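Tail fiber protein (Pseudomonas aeruginosa, PDB 6CL6) forms the trimeric receptor-binding fiber of an R-type pyocin, a contractile injection system, and probably attaches the particle to the surface of target bacteria. Local coordinates at residues L140-T154 with A161-A175. Sequence-based numbering, arbitrary orientation.
Sequences LDSMVTSGWWSQSFT and ANYPIVRAGLLHVYA. With EDO (1,2-ethanediol), chain K.
A161 O receives the backbone N-H of L140 at 2.9 Å, tying the start of segment 161-175 to the short 3-10 segment 140-142. The flat amide of N162 stacks on the D141 carboxylate, planes 19° apart; their polar partners lie elsewhere, N139 for N162 and R196, salt-bridged to OD1, for D141. Y163 serves two purposes: one ring face takes the CD2 methyl of L140, a CH-pi contact 4.0 Å from the centroid, while its hydroxyl accepts Q151 NE2 at 2.9 Å. Q151 can reach it because its chain bends at chi2 (56°). At A168 the backbone N donates to T154 OG1 (3.0 Å), beside a bound ethanediol.

From G169 the chain is a strand antiparallel to 147-151, with paired backbone bonds at G169-Q151, L171-W149 and V173-G147. G147 suits its place: its backbone angles call for glycine, and the W149 ring fills the side where a CB would point. L170 sets CD1 against the edge of the W148 indole, 3.4 Å from CE3. L171 points to the other face, where its CD2 packs on M143, whose own CE methyl lies over the centre of the W149 ring. W148 CB lies over one face of the H172 ring, 3.9 Å from the imidazole centroid, a CH-pi contact. Beyond the last strand pair, A175 N donates to S146 OG, which also bonds to K128 O of the third subunit.

These strands, joined through helix 154-159, are neighbours in a six-stranded mixed sheet, between 132-133 and 180-187. The chemistry divides by face: L171 and V173 pack under L140, M143 and W149, with Q151 sharing that face, whereas L170 and H172 meet Y174, and W148 meets S146, of the second subunit, contributing to the interface between subunits.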
ATOM      1  N   LEU A 140      29.200 -12.477  21.300  1.00 10.72           N
ATOM      2  CA  LEU A 140      28.852 -11.236  21.956  1.00 10.61           C
ATOM      3  C   LEU A 140      28.216 -11.465  23.309  1.00 12.36           C
ATOM      4  O   LEU A 140      28.193 -10.542  24.122  1.00 13.29           O
ATOM      5  CB  LEU A 140      27.916 -10.383  21.094  1.00 12.23           C
ATOM      6  CG  LEU A 140      28.503  -9.900  19.769  1.00 11.65           C
ATOM      7  CD1 LEU A 140      27.651  -8.784  19.192  1.00 11.69           C
ATOM      8  CD2 LEU A 140      29.946  -9.415  19.880  1.00 16.66           C
ATOM      9  N   ASP A 141      27.710 -12.681  23.568  1.00 11.99           N
ATOM     10  CA  ASP A 141      27.228 -13.012  24.898  1.00 14.54           C
ATOM     11  C   ASP A 141      28.340 -12.929  25.934  1.00 18.28           C
ATOM     12  O   ASP A 141      28.054 -12.868  27.136  1.00 17.23           O
ATOM     13  CB  ASP A 141      26.634 -14.440  24.939  1.00 15.42           C
ATOM     14  CG  ASP A 141      25.268 -14.547  24.290  1.00 12.97           C
ATOM     15  OD1 ASP A 141      24.811 -13.588  23.663  1.00 13.74           O
ATOM     16  OD2 ASP A 141      24.609 -15.647  24.412  1.00 14.89           O
ATOM     17  N   SER A 142      29.588 -12.968  25.504  1.00 11.97           N
ATOM     18  CA  SER A 142      30.721 -12.870  26.438  1.00 15.49           C
ATOM     19  C   SER A 142      31.126 -11.428  26.731  1.00 20.00           C
ATOM     20  O   SER A 142      32.003 -11.193  27.558  1.00 12.28           O
ATOM     21  CB  SER A 142      31.927 -13.625  25.869  1.00 23.58           C
ATOM     22  OG  SER A 142      32.515 -12.885  24.791  1.00 23.74           O
ATOM     23  N   MET A 143      30.521 -10.459  26.060  1.00 17.03           N
ATOM     24  CA  MET A 143      30.878  -9.050  26.240  1.00 22.02           C
ATOM     25  C   MET A 143      29.951  -8.473  27.307  1.00 10.10           C
ATOM     26  O   MET A 143      28.900  -7.889  27.025  1.00 10.59           O
ATOM     27  CB  MET A 143      30.777  -8.314  24.919  1.00 17.85           C
ATOM     28  CG  MET A 143      31.651  -8.895  23.821  1.00 13.51           C
ATOM     29  SD  MET A 143      33.420  -8.891  24.173  1.00 15.36           S
ATOM     30  CE  MET A 143      33.746  -7.115  24.131  1.00 17.86           C
ATOM     31  N   VAL A 144      30.354  -8.674  28.572  1.00 10.81           N
ATOM     32  CA  VAL A 144      29.457  -8.391  29.695  1.00 13.18           C
ATOM     33  C   VAL A 144      30.019  -7.325  30.630  1.00 24.91           C
ATOM     34  O   VAL A 144      29.577  -7.197  31.759  1.00 13.91           O
ATOM     35  CB  VAL A 144      29.145  -9.685  30.470  1.00 15.19           C
ATOM     36  CG1 VAL A 144      28.269 -10.618  29.613  1.00 21.11           C
ATOM     37  CG2 VAL A 144      30.432 -10.398  30.857  1.00 15.25           C
ATOM     38  N   THR A 145      31.007  -6.580  30.187  1.00 16.69           N
ATOM     39  CA  THR A 145      31.557  -5.469  30.969  1.00 22.22           C
ATOM     40  C   THR A 145      31.392  -4.153  30.209  1.00 20.72           C
ATOM     41  O   THR A 145      31.482  -4.113  28.979  1.00 16.23           O
ATOM     42  CB  THR A 145      33.051  -5.718  31.330  1.00 19.90           C
ATOM     43  OG1 THR A 145      33.877  -5.512  30.198  1.00 24.85           O
ATOM     44  CG2 THR A 145      33.236  -7.129  31.831  1.00 18.27           C
ATOM     45  N   SER A 146      31.116  -3.085  30.947  1.00 16.61           N
ATOM     46  CA  SER A 146      30.770  -1.813  30.311  1.00 14.15           C
ATOM     47  C   SER A 146      31.898  -1.302  29.440  1.00 16.51           C
ATOM     48  O   SER A 146      33.068  -1.420  29.791  1.00 14.15           O
ATOM     49  CB  SER A 146      30.437  -0.779  31.382  1.00 10.13           C
ATOM     50  OG  SER A 146      29.258  -1.068  32.038  1.00 11.79           O
ATOM     51  N   GLY A 147      31.540  -0.706  28.314  1.00  9.33           N
ATOM     52  CA  GLY A 147      32.527  -0.173  27.380  1.00 14.86           C
ATOM     53  C   GLY A 147      32.000  -0.143  25.958  1.00  9.11           C
ATOM     54  O   GLY A 147      30.805  -0.321  25.707  1.00 11.21           O
ATOM     55  N   TRP A 148      32.896   0.130  25.030  1.00 11.43           N
ATOM     56  CA  TRP A 148      32.516   0.045  23.639  1.00  9.17           C
ATOM     57  C   TRP A 148      33.668  -0.563  22.842  1.00  9.80           C
ATOM     58  O   TRP A 148      34.836  -0.315  23.125  1.00 15.64           O
ATOM     59  CB  TRP A 148      32.097   1.391  23.035  1.00 17.83           C
ATOM     60  CG  TRP A 148      33.073   2.507  23.106  1.00  8.87           C
ATOM     61  CD1 TRP A 148      33.534   3.112  24.227  1.00 14.13           C
ATOM     62  CD2 TRP A 148      33.670   3.194  22.010  1.00 10.71           C
ATOM     63  NE1 TRP A 148      34.391   4.130  23.897  1.00 13.71           N
ATOM     64  CE2 TRP A 148      34.491   4.204  22.542  1.00 14.55           C
ATOM     65  CE3 TRP A 148      33.588   3.058  20.620  1.00 16.96           C
ATOM     66  CZ2 TRP A 148      35.217   5.061  21.747  1.00 13.41           C
ATOM     67  CZ3 TRP A 148      34.306   3.905  19.827  1.00 13.65           C
ATOM     68  CH2 TRP A 148      35.130   4.886  20.399  1.00 16.95           C
ATOM     69  N   TRP A 149      33.302  -1.320  21.816  1.00 10.72           N
ATOM     70  CA  TRP A 149      34.223  -2.106  21.023  1.00 13.99           C
ATOM     71  C   TRP A 149      33.858  -1.996  19.547  1.00  9.95           C
ATOM     72  O   TRP A 149      32.684  -1.844  19.188  1.00 12.46           O
ATOM     73  CB  TRP A 149      34.215  -3.583  21.450  1.00 13.67           C
ATOM     74  CG  TRP A 149      34.866  -3.869  22.722  1.00 10.21           C
ATOM     75  CD1 TRP A 149      36.130  -4.327  22.909  1.00 13.69           C
ATOM     76  CD2 TRP A 149      34.288  -3.745  24.029  1.00 11.92           C
ATOM     77  NE1 TRP A 149      36.372  -4.483  24.247  1.00 11.28           N
ATOM     78  CE2 TRP A 149      35.263  -4.112  24.953  1.00 19.41           C
ATOM     79  CE3 TRP A 149      33.043  -3.361  24.501  1.00  9.69           C
ATOM     80  CZ2 TRP A 149      35.026  -4.101  26.342  1.00 12.97           C
ATOM     81  CZ3 TRP A 149      32.808  -3.332  25.859  1.00 15.59           C
ATOM     82  CH2 TRP A 149      33.804  -3.689  26.769  1.00 14.97           C
ATOM     83  N   SER A 150      34.871  -2.126  18.701  1.00 18.55           N
ATOM     84  CA  SER A 150      34.716  -1.987  17.269  1.00 13.18           C
ATOM     85  C   SER A 150      34.997  -3.298  16.565  1.00 12.77           C
ATOM     86  O   SER A 150      36.045  -3.908  16.777  1.00 13.02           O
ATOM     87  CB  SER A 150      35.674  -0.919  16.710  1.00 10.98           C
ATOM     88  OG  SER A 150      35.477  -0.715  15.343  1.00 25.32           O
ATOM     89  N   GLN A 151      34.076  -3.711  15.705  1.00  9.74           N
ATOM     90  CA  GLN A 151      34.307  -4.821  14.793  1.00  9.98           C
ATOM     91  C   GLN A 151      34.541  -4.204  13.424  1.00  9.46           C
ATOM     92  O   GLN A 151      33.607  -3.681  12.793  1.00 13.95           O
ATOM     93  CB  GLN A 151      33.134  -5.804  14.766  1.00 12.86           C
ATOM     94  CG  GLN A 151      33.281  -6.921  13.732  1.00 19.65           C
ATOM     95  CD  GLN A 151      34.583  -7.715  13.906  1.00 18.48           C
ATOM     96  OE1 GLN A 151      35.575  -7.477  13.221  1.00 13.67           O
ATOM     97  NE2 GLN A 151      34.578  -8.651  14.853  1.00 12.93           N
ATOM     98  N   SER A 152      35.781  -4.242  12.981  1.00 14.09           N
ATOM     99  CA  SER A 152      36.168  -3.616  11.725  1.00 12.99           C
ATOM    100  C   SER A 152      36.017  -4.532  10.530  1.00 16.99           C
ATOM    101  O   SER A 152      36.261  -4.097   9.405  1.00 11.78           O
ATOM    102  CB  SER A 152      37.595  -3.101  11.855  1.00 13.90           C
ATOM    103  OG  SER A 152      37.663  -2.148  12.910  1.00 16.16           O
ATOM    104  N   PHE A 153      35.606  -5.784  10.729  1.00 12.82           N
ATOM    105  CA  PHE A 153      35.591  -6.754   9.643  1.00  9.50           C
ATOM    106  C   PHE A 153      34.268  -7.503   9.619  1.00 13.50           C
ATOM    107  O   PHE A 153      33.942  -8.218  10.556  1.00 13.48           O
ATOM    108  CB  PHE A 153      36.755  -7.748   9.784  1.00 13.71           C
ATOM    109  CG  PHE A 153      38.104  -7.124   9.647  1.00 15.72           C
ATOM    110  CD1 PHE A 153      38.740  -6.592  10.750  1.00 12.85           C
ATOM    111  CD2 PHE A 153      38.733  -7.061   8.392  1.00 15.38           C
ATOM    112  CE1 PHE A 153      39.991  -6.005  10.636  1.00 25.26           C
ATOM    113  CE2 PHE A 153      39.972  -6.464   8.258  1.00 15.39           C
ATOM    114  CZ  PHE A 153      40.605  -5.934   9.386  1.00  8.49           C
ATOM    115  N   THR A 154      33.518  -7.347   8.536  1.00 11.85           N
ATOM    116  CA  THR A 154      32.290  -8.114   8.388  1.00  7.32           C
ATOM    117  C   THR A 154      32.546  -9.615   8.492  1.00 12.22           C
ATOM    118  O   THR A 154      31.752 -10.333   9.090  1.00 16.61           O
ATOM    119  CB  THR A 154      31.625  -7.736   7.067  1.00 15.32           C
ATOM    120  OG1 THR A 154      31.026  -6.431   7.214  1.00 15.56           O
ATOM    121  CG2 THR A 154      30.565  -8.736   6.662  1.00 20.09           C
ATOM    122  N   ALA A 161      29.602 -15.017  17.091  1.00 17.95           N
ATOM    123  CA  ALA A 161      28.309 -15.506  17.500  1.00 15.93           C
ATOM    124  C   ALA A 161      27.540 -14.385  18.164  1.00 12.47           C
ATOM    125  O   ALA A 161      28.125 -13.499  18.799  1.00 15.70           O
ATOM    126  CB  ALA A 161      28.408 -16.691  18.447  1.00 17.42           C
ATOM    127  N   ASN A 162      26.214 -14.415  17.967  1.00 14.88           N
ATOM    128  CA  ASN A 162      25.271 -13.472  18.590  1.00 12.49           C
ATOM    129  C   ASN A 162      25.473 -12.030  18.156  1.00 10.98           C
ATOM    130  O   ASN A 162      25.015 -11.104  18.831  1.00 12.74           O
ATOM    131  CB  ASN A 162      25.329 -13.616  20.117  1.00  7.52           C
ATOM    132  CG  ASN A 162      24.605 -14.862  20.600  1.00 19.72           C
ATOM    133  OD1 ASN A 162      23.388 -14.960  20.476  1.00 17.76           O
ATOM    134  ND2 ASN A 162      25.353 -15.828  21.109  1.00 14.94           N
ATOM    135  N   TYR A 163      26.117 -11.816  17.033  1.00  9.63           N
ATOM    136  CA  TYR A 163      26.019 -10.538  16.341  1.00 13.31           C
ATOM    137  C   TYR A 163      24.596 -10.417  15.792  1.00 16.43           C
ATOM    138  O   TYR A 163      24.009 -11.422  15.369  1.00 15.19           O
ATOM    139  CB  TYR A 163      27.020 -10.442  15.199  1.00 14.71           C
ATOM    140  CG  TYR A 163      28.466 -10.209  15.597  1.00  8.10           C
ATOM    141  CD1 TYR A 163      29.230 -11.241  16.121  1.00 12.13           C
ATOM    142  CD2 TYR A 163      29.055  -8.963  15.433  1.00 20.22           C
ATOM    143  CE1 TYR A 163      30.555 -11.036  16.461  1.00 12.20           C
ATOM    144  CE2 TYR A 163      30.386  -8.744  15.774  1.00 16.92           C
ATOM    145  CZ  TYR A 163      31.125  -9.795  16.287  1.00 16.98           C
ATOM    146  OH  TYR A 163      32.460  -9.596  16.621  1.00 14.45           O
ATOM    147  N   PRO A 164      24.005  -9.221  15.813  1.00 11.83           N
ATOM    148  CA  PRO A 164      22.631  -9.089  15.306  1.00  9.34           C
ATOM    149  C   PRO A 164      22.531  -9.112  13.805  1.00 11.14           C
ATOM    150  O   PRO A 164      21.443  -9.350  13.267  1.00 11.36           O
ATOM    151  CB  PRO A 164      22.171  -7.732  15.863  1.00  7.93           C
ATOM    152  CG  PRO A 164      23.430  -6.938  16.013  1.00  9.28           C
ATOM    153  CD  PRO A 164      24.521  -7.966  16.368  1.00 10.62           C
ATOM    154  N   ILE A 165      23.635  -8.854  13.117  1.00 14.04           N
ATOM    155  CA  ILE A 165      23.695  -8.781  11.658  1.00  8.50           C
ATOM    156  C   ILE A 165      25.141  -9.088  11.306  1.00 11.39           C
ATOM    157  O   ILE A 165      26.063  -8.806  12.087  1.00 15.09           O
ATOM    158  CB  ILE A 165      23.246  -7.387  11.156  1.00 10.32           C
ATOM    159  CG1 ILE A 165      23.156  -7.335   9.639  1.00 15.23           C
ATOM    160  CG2 ILE A 165      24.231  -6.299  11.678  1.00 11.64           C
ATOM    161  CD1 ILE A 165      21.919  -8.072   9.105  1.00 11.69           C
ATOM    162  N   VAL A 166      25.346  -9.700  10.159  1.00 12.66           N
ATOM    163  CA  VAL A 166      26.714  -9.975   9.706  1.00 12.98           C
ATOM    164  C   VAL A 166      27.257  -8.719   9.055  1.00 16.27           C
ATOM    165  O   VAL A 166      27.155  -8.543   7.831  1.00 12.41           O
ATOM    166  CB  VAL A 166      26.773 -11.192   8.777  1.00 20.11           C
ATOM    167  CG1 VAL A 166      28.210 -11.449   8.305  1.00 14.89           C
ATOM    168  CG2 VAL A 166      26.240 -12.406   9.511  1.00 24.48           C
ATOM    169  N   ARG A 167      27.804  -7.814   9.889  1.00 14.26           N
ATOM    170  CA  ARG A 167      28.333  -6.540   9.440  1.00 14.19           C
ATOM    171  C   ARG A 167      29.339  -6.047  10.460  1.00 14.03           C
ATOM    172  O   ARG A 167      29.145  -6.214  11.671  1.00  8.99           O
ATOM    173  CB  ARG A 167      27.257  -5.446   9.279  1.00 16.96           C
ATOM    174  CG  ARG A 167      26.208  -5.679   8.269  1.00 21.10           C
ATOM    175  CD  ARG A 167      26.670  -5.378   6.856  1.00 18.34           C
ATOM    176  NE  ARG A 167      25.494  -5.203   5.964  1.00 17.74           N
ATOM    177  CZ  ARG A 167      24.694  -6.186   5.596  1.00 19.14           C
ATOM    178  NH1 ARG A 167      24.885  -7.409   6.045  1.00 23.44           N
ATOM    179  NH2 ARG A 167      23.665  -5.948   4.800  1.00 30.81           N
ATOM    180  N   ALA A 168      30.408  -5.420   9.974  1.00 12.04           N
ATOM    181  CA  ALA A 168      31.226  -4.576  10.838  1.00 13.14           C
ATOM    182  C   ALA A 168      30.326  -3.558  11.541  1.00 12.18           C
ATOM    183  O   ALA A 168      29.268  -3.181  11.034  1.00 13.53           O
ATOM    184  CB  ALA A 168      32.291  -3.876  10.001  1.00 13.15           C
ATOM    185  N   GLY A 169      30.736  -3.120  12.717  1.00 10.16           N
ATOM    186  CA  GLY A 169      29.887  -2.221  13.484  1.00 12.98           C
ATOM    187  C   GLY A 169      30.455  -1.892  14.837  1.00 12.57           C
ATOM    188  O   GLY A 169      31.514  -2.368  15.231  1.00 14.16           O
ATOM    189  N   LEU A 170      29.697  -1.080  15.556  1.00 10.85           N
ATOM    190  CA  LEU A 170      30.050  -0.597  16.881  1.00 10.08           C
ATOM    191  C   LEU A 170      29.190  -1.220  17.960  1.00 12.73           C
ATOM    192  O   LEU A 170      27.969  -1.005  18.003  1.00 16.03           O
ATOM    193  CB  LEU A 170      29.917   0.934  16.933  1.00  9.98           C
ATOM    194  CG  LEU A 170      30.611   1.608  18.094  1.00 11.66           C
ATOM    195  CD1 LEU A 170      32.097   1.384  18.068  1.00 19.41           C
ATOM    196  CD2 LEU A 170      30.303   3.080  18.067  1.00 18.04           C
ATOM    197  N   LEU A 171      29.842  -1.923  18.885  1.00 10.30           N
ATOM    198  CA  LEU A 171      29.183  -2.491  20.050  1.00 10.15           C
ATOM    199  C   LEU A 171      29.344  -1.620  21.275  1.00 11.41           C
ATOM    200  O   LEU A 171      30.478  -1.280  21.648  1.00 11.44           O
ATOM    201  CB  LEU A 171      29.737  -3.876  20.380  1.00  9.19           C
ATOM    202  CG  LEU A 171      29.249  -4.568  21.643  1.00  6.50           C
ATOM    203  CD1 LEU A 171      27.800  -5.027  21.439  1.00 11.82           C
ATOM    204  CD2 LEU A 171      30.103  -5.758  21.989  1.00 11.25           C
ATOM    205  N   HIS A 172      28.213  -1.312  21.931  1.00  6.92           N
ATOM    206  CA  HIS A 172      28.219  -0.710  23.258  1.00  9.42           C
ATOM    207  C   HIS A 172      27.711  -1.709  24.287  1.00  9.63           C
ATOM    208  O   HIS A 172      26.739  -2.433  24.037  1.00 11.23           O
ATOM    209  CB  HIS A 172      27.340   0.538  23.344  1.00  8.35           C
ATOM    210  CG  HIS A 172      28.021   1.798  22.946  1.00 11.37           C
ATOM    211  ND1 HIS A 172      28.063   2.238  21.645  1.00 14.58           N
ATOM    212  CD2 HIS A 172      28.673   2.735  23.681  1.00 18.27           C
ATOM    213  CE1 HIS A 172      28.709   3.392  21.589  1.00 18.28           C
ATOM    214  NE2 HIS A 172      29.106   3.703  22.809  1.00 18.78           N
ATOM    215  N   VAL A 173      28.360  -1.750  25.442  1.00 11.29           N
ATOM    216  CA  VAL A 173      27.897  -2.550  26.558  1.00  5.04           C
ATOM    217  C   VAL A 173      27.681  -1.632  27.748  1.00 13.14           C
ATOM    218  O   VAL A 173      28.617  -0.949  28.188  1.00 13.35           O
ATOM    219  CB  VAL A 173      28.889  -3.664  26.906  1.00  7.42           C
ATOM    220  CG1 VAL A 173      28.329  -4.520  28.050  1.00  7.98           C
ATOM    221  CG2 VAL A 173      29.232  -4.503  25.716  1.00  7.69           C
ATOM    222  N   TYR A 174      26.474  -1.641  28.292  1.00  8.52           N
ATOM    223  CA  TYR A 174      26.124  -0.961  29.533  1.00 11.04           C
ATOM    224  C   TYR A 174      25.794  -2.034  30.565  1.00  7.29           C
ATOM    225  O   TYR A 174      24.651  -2.489  30.685  1.00 11.20           O
ATOM    226  CB  TYR A 174      24.986   0.020  29.337  1.00 15.76           C
ATOM    227  CG  TYR A 174      25.191   0.937  28.151  1.00 13.50           C
ATOM    228  CD1 TYR A 174      26.074   2.009  28.211  1.00 11.40           C
ATOM    229  CD2 TYR A 174      24.484   0.745  26.986  1.00 29.03           C
ATOM    230  CE1 TYR A 174      26.250   2.838  27.160  1.00 14.67           C
ATOM    231  CE2 TYR A 174      24.652   1.576  25.917  1.00 13.03           C
ATOM    232  CZ  TYR A 174      25.551   2.634  26.012  1.00 21.73           C
ATOM    233  OH  TYR A 174      25.728   3.492  24.974  1.00 18.10           O
ATOM    234  N   ALA A 175      26.823  -2.410  31.339  1.00 12.41           N
ATOM    235  CA  ALA A 175      26.686  -3.469  32.342  1.00 13.88           C
ATOM    236  C   ALA A 175      26.102  -2.850  33.617  1.00  8.93           C
ATOM    237  O   ALA A 175      26.801  -2.561  34.606  1.00 11.90           O
ATOM    238  CB  ALA A 175      28.026  -4.150  32.569  1.00 15.02           C
TER
HETATM  239  C1  EDO K 705      33.994  -4.050   6.802  1.00 35.31           C
HETATM  240  O1  EDO K 705      34.147  -5.464   6.572  1.00 24.12           O
HETATM  241  C2  EDO K 705      34.550  -3.306   5.604  1.00 33.71           C
HETATM  242  O2  EDO K 705      33.746  -3.641   4.454  1.00 31.82           O